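Local coordinates for probable leucine/isoleucine/valine-binding protein (Rhodopirellula baltica, PDB 4KV7), which probably binds branched-chain amino acids or related small ligands, as periplasmic binding proteins of the leucine-binding family do, at residues N52-S56 with K57-L61; G306-V309 with G310-V314. The protein carries 1 engineered substitution. All blocks are in the same frame, centred on the assembly; numbering follows the deposited sequence.

How the contacts relate
Both contacts are local and belong to neighbouring parts of the same lobe, with centres about 13 Å apart. Contact 1 lies at the surface, where the loop after helix 31-50 turns into strand 57-65; contact 2 is a buried piece of helix 301-319. Helix 31-50 borders both: Leu59 of contact 1 and Leu313 of contact 2 each rest on Phe45, while Leu54 reaches the later turns of helix 301-319. Their chemistry follows their surroundings. A single turn hydrogen bond and a pair of leucines shape contact 1, whereas contact 2 adds a hydrogen-bonded tyrosine-arginine pair, tied to glutamates of two other helices, to regular helical bonding.

Contact 1: N52-S56 with K57-L61; sequences NHLPS and KTLKL
The flat groups through which Leu54 and Lys57 meet are peptide units, with no aromatic ring between them. At the oxygen end of the Leu54 carbonyl comes Lys57 N, donating a hydrogen bond of 3.1 Å to Leu54 O. The donor stands 35° out of the carbonyl plane, and the N-H points at the oxygen at a bent 137°. This bond closes a type II beta turn from Leu54 to Lys57. The last peptide of the turn, from Ser56 to Lys57, has the lysine's own chain on one side of its plane: bent at its second torsion (chi2 -58°), the chain folds back until Lys57 CD is 3.4 Å from Ser56 O. Proline suits the second position, since its ring already fixes the backbone near the required phi. Ser56 takes the third in the left-handed helical region (positive phi), with its CB turned away from the strand. Across the turn Leu54 CB packs against Lys57 CB at 3.8 Å. Farther out, in the Leu54 conformer described, its branch CD1 meets Leu59 CD2 at 3.9 Å, the two side chains crossing at about a right angle. Leucine fits both places because each faces apolar helix surface: Leu59 also touches Phe45 and Ala48 of helix 31-50, and Leu54 touches Val317 of helix 301-319. The lysine needs a long chain, for its ammonium NZ is hydrogen-bonded to Gln16 OE1. Before the turn, a Schellman motif with Asn52 at C-prime ends helix 31-50, and after it Thr58 pairs through its backbone with Gln16 and Leu18. The turn thus completes a beta-alpha-beta crossover, in which strand 16-24, helix 31-50 and strand 57-65 form part of the parallel alpha/beta lobe of a periplasmic binding protein.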
loop_
_atom_site.group_PDB
_atom_site.type_symbol
_atom_site.label_atom_id
_atom_site.label_comp_id
_atom_site.label_asym_id
_atom_site.label_seq_id
_atom_site.Cartn_x
_atom_site.Cartn_y
_atom_site.Cartn_z
ATOM N N ASN A 52 18.617 20.493 -2.865
ATOM C CA ASN A 52 19.974 20.173 -2.423
ATOM C C ASN A 52 19.997 19.479 -1.064
ATOM O O ASN A 52 20.834 19.774 -0.218
ATOM C CB ASN A 52 20.861 21.426 -2.401
ATOM C CG ASN A 52 22.341 21.092 -2.420
ATOM O OD1 ASN A 52 22.755 20.104 -3.024
ATOM N ND2 ASN A 52 23.144 21.912 -1.755
ATOM N N HIS A 53 19.070 18.550 -0.864
ATOM C CA HIS A 53 18.981 17.835 0.402
ATOM C C HIS A 53 20.149 16.875 0.600
ATOM O O HIS A 53 20.524 16.577 1.734
ATOM C CB HIS A 53 17.647 17.099 0.517
ATOM C CG HIS A 53 16.482 18.005 0.774
ATOM N ND1 HIS A 53 15.174 17.584 0.667
ATOM C CD2 HIS A 53 16.432 19.308 1.134
ATOM C CE1 HIS A 53 14.367 18.592 0.951
ATOM N NE2 HIS A 53 15.105 19.648 1.240
ATOM N N LEU A 54 20.714 16.395 -0.507
ATOM C CA LEU A 54 21.864 15.498 -0.458
ATOM C C LEU A 54 22.974 16.032 -1.351
ATOM O O LEU A 54 23.156 15.552 -2.469
ATOM C CB LEU A 54 21.464 14.088 -0.904
ATOM C CG LEU A 54 20.408 13.378 -0.053
ATOM C CD1 LEU A 54 19.940 12.102 -0.735
ATOM C CD2 LEU A 54 20.937 13.069 1.337
ATOM N N PRO A 55 23.715 17.034 -0.861
ATOM C CA PRO A 55 24.769 17.643 -1.676
ATOM C C PRO A 55 25.769 16.599 -2.169
ATOM O O PRO A 55 26.126 15.693 -1.416
ATOM C CB PRO A 55 25.439 18.627 -0.705
ATOM C CG PRO A 55 24.391 18.916 0.324
ATOM C CD PRO A 55 23.645 17.629 0.486
ATOM N N SER A 56 26.167 16.713 -3.432
ATOM C CA SER A 56 27.129 15.800 -4.050
ATOM C C SER A 56 26.693 14.334 -4.052
ATOM O O SER A 56 27.533 13.428 -4.062
ATOM C CB SER A 56 28.513 15.950 -3.414
ATOM O OG SER A 56 28.991 17.270 -3.581
ATOM N N LYS A 57 25.381 14.109 -4.048
ATOM C CA LYS A 57 24.818 12.768 -4.201
ATOM C C LYS A 57 23.844 12.800 -5.361
ATOM O O LYS A 57 23.137 13.790 -5.559
ATOM C CB LYS A 57 24.069 12.317 -2.941
ATOM C CG LYS A 57 24.907 12.282 -1.677
ATOM C CD LYS A 57 26.117 11.371 -1.803
ATOM C CE LYS A 57 26.916 11.371 -0.503
ATOM N NZ LYS A 57 28.246 10.715 -0.635
ATOM N N THR A 58 23.805 11.717 -6.124
ATOM C CA THR A 58 22.822 11.569 -7.191
ATOM C C THR A 58 21.937 10.365 -6.916
ATOM O O THR A 58 22.424 9.238 -6.825
ATOM C CB THR A 58 23.502 11.392 -8.556
ATOM O OG1 THR A 58 24.322 12.535 -8.835
ATOM C CG2 THR A 58 22.457 11.230 -9.652
ATOM N N LEU A 59 20.639 10.606 -6.779
ATOM C CA LEU A 59 19.689 9.536 -6.541
ATOM C C LEU A 59 19.287 8.907 -7.860
ATOM O O LEU A 59 19.052 9.611 -8.841
ATOM C CB LEU A 59 18.455 10.093 -5.848
ATOM C CG LEU A 59 18.671 10.641 -4.440
ATOM C CD1 LEU A 59 17.488 11.499 -4.020
ATOM C CD2 LEU A 59 18.890 9.504 -3.451
ATOM N N LYS A 60 19.208 7.583 -7.884
ATOM C CA LYS A 60 18.758 6.880 -9.078
ATOM C C LYS A 60 17.883 5.724 -8.650
ATOM O O LYS A 60 18.242 4.972 -7.739
ATOM C CB LYS A 60 19.946 6.348 -9.880
ATOM C CG LYS A 60 19.540 5.613 -11.160
ATOM C CD LYS A 60 20.758 5.078 -11.913
ATOM C CE LYS A 60 20.346 4.351 -13.188
ATOM N NZ LYS A 60 19.807 5.293 -14.211
ATOM N N LEU A 61 16.729 5.591 -9.292
ATOM C CA LEU A 61 15.849 4.460 -9.052
ATOM C C LEU A 61 15.903 3.512 -10.237
ATOM O O LEU A 61 15.662 3.927 -11.376
ATOM C CB LEU A 61 14.412 4.930 -8.869
ATOM C CG LEU A 61 13.394 3.824 -8.558
ATOM C CD1 LEU A 61 13.608 3.255 -7.162
ATOM C CD2 LEU A 61 11.965 4.348 -8.696
#

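Contact 2: G306-V309 with G310-V314; sequences GYIV and GRILV
Tyr307 and Arg311 stand one turn apart on the alpha-helix 301-319 and run side by side in the same direction, an i to i+4 pair on a helix packed within a lobe of the periplasmic binding protein fold. The phenol ring gives the arginine an apolar surface to lie on: Arg311 CG sits over one face in a CH-pi contact, 3.8 Å from the ring centroid and offset toward the rim. Bends at chi2 and chi3, -74° and -61°, then carry the guanidinium round to the hydroxyl, with its plane nearly perpendicular to the ring. Tyrosine suits this place because one residue supplies both the face and a polar end. That end is shared, since Tyr307 OH is also hydrogen-bonded to Glu47 of helix 31-50, while Arg311 NH1 forms a salt bridge with Glu285 of helix 281-293. The carboxylates probably balance the arginine's charge at this largely buried spot. Elsewhere the Val309 side chain touches Ile41 of helix 31-50 and Phe113 of strand 112-113, an apolar setting that suits valine. Val309 CB lies 3.2 Å from Gly310 N, with CG1, anti to the valine N, beside the same amide. Val309 O in turn accepts from Leu313 N at 3.0 Å. Gly310 takes part through its backbone, Gly310 N donating to Gly306 O at 2.9 Å, and Ile308 CG2 touches Ile312 CD1 at 3.8 Å on the apolar side. The polar link is of ordinary length: Arg311 NH1 donates to Tyr307 OH at 2.9 Å, somewhat bent at the hydrogen, with the oxygen 11° out of the guanidinium plane.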
loop_
_atom_site.group_PDB
_atom_site.type_symbol
_atom_site.label_atom_id
_atom_site.label_comp_id
_atom_site.label_asym_id
_atom_site.label_seq_id
_atom_site.Cartn_x
_atom_site.Cartn_y
_atom_site.Cartn_z
ATOM N N GLY A 306 4.123 6.664 -1.979
ATOM C CA GLY A 306 5.458 6.582 -2.548
ATOM C C GLY A 306 6.308 7.787 -2.173
ATOM O O GLY A 306 7.495 7.667 -1.842
ATOM N N TYR A 307 5.695 8.963 -2.204
ATOM C CA TYR A 307 6.365 10.190 -1.809
ATOM C C TYR A 307 6.815 10.142 -0.348
ATOM O O TYR A 307 7.933 10.536 -0.020
ATOM C CB TYR A 307 5.461 11.398 -2.083
ATOM C CG TYR A 307 6.045 12.700 -1.609
ATOM C CD1 TYR A 307 6.996 13.371 -2.365
ATOM C CD2 TYR A 307 5.656 13.256 -0.394
ATOM C CE1 TYR A 307 7.543 14.561 -1.922
ATOM C CE2 TYR A 307 6.190 14.447 0.048
ATOM C CZ TYR A 307 7.137 15.087 -0.710
ATOM O OH TYR A 307 7.649 16.270 -0.227
ATOM N N ILE A 308 5.944 9.665 0.534
ATOM C CA ILE A 308 6.276 9.507 1.951
ATOM C C ILE A 308 7.456 8.558 2.141
ATOM O O ILE A 308 8.392 8.863 2.889
ATOM C CB ILE A 308 5.058 9.018 2.745
ATOM C CG1 ILE A 308 4.052 10.157 2.859
ATOM C CG2 ILE A 308 5.470 8.497 4.127
ATOM C CD1 ILE A 308 2.662 9.746 3.298
ATOM N N VAL A 309 7.427 7.428 1.449
ATOM C CA VAL A 309 8.538 6.492 1.485
ATOM C C VAL A 309 9.841 7.170 1.038
ATOM O O VAL A 309 10.877 7.041 1.703
ATOM C CB VAL A 309 8.203 5.243 0.652
ATOM C CG1 VAL A 309 9.424 4.364 0.475
ATOM C CG2 VAL A 309 7.090 4.460 1.324
ATOM N N GLY A 310 9.796 7.893 -0.080
ATOM C CA GLY A 310 10.961 8.616 -0.557
ATOM C C GLY A 310 11.456 9.639 0.455
ATOM O O GLY A 310 12.668 9.758 0.688
ATOM N N ARG A 311 10.533 10.382 1.062
ATOM C CA ARG A 311 10.892 11.380 2.067
ATOM C C ARG A 311 11.588 10.754 3.270
ATOM O O ARG A 311 12.582 11.279 3.761
ATOM C CB ARG A 311 9.656 12.161 2.535
ATOM C CG ARG A 311 9.166 13.253 1.587
ATOM C CD ARG A 311 10.078 14.470 1.602
ATOM N NE ARG A 311 10.126 15.066 2.933
ATOM C CZ ARG A 311 9.242 15.949 3.393
ATOM N NH1 ARG A 311 8.245 16.368 2.622
ATOM N NH2 ARG A 311 9.366 16.433 4.623
ATOM N N ILE A 312 11.064 9.632 3.752
ATOM C CA ILE A 312 11.673 8.962 4.898
ATOM C C ILE A 312 13.058 8.425 4.553
ATOM O O ILE A 312 14.002 8.576 5.331
ATOM C CB ILE A 312 10.775 7.835 5.440
ATOM C CG1 ILE A 312 9.444 8.412 5.929
ATOM C CG2 ILE A 312 11.480 7.073 6.558
ATOM C CD1 ILE A 312 8.397 7.365 6.227
ATOM N N LEU A 313 13.179 7.818 3.381
ATOM C CA LEU A 313 14.466 7.322 2.909
ATOM C C LEU A 313 15.506 8.436 2.845
ATOM O O LEU A 313 16.630 8.281 3.343
ATOM C CB LEU A 313 14.307 6.683 1.533
ATOM C CG LEU A 313 15.599 6.146 0.923
ATOM C CD1 LEU A 313 16.175 5.019 1.766
ATOM C CD2 LEU A 313 15.338 5.698 -0.502
ATOM N N VAL A 314 15.133 9.568 2.247
ATOM C CA VAL A 314 16.050 10.699 2.148
ATOM C C VAL A 314 16.440 11.224 3.528
ATOM O O VAL A 314 17.614 11.498 3.777
ATOM C CB VAL A 314 15.458 11.817 1.251
ATOM C CG1 VAL A 314 16.248 13.110 1.390
ATOM C CG2 VAL A 314 15.405 11.353 -0.211
#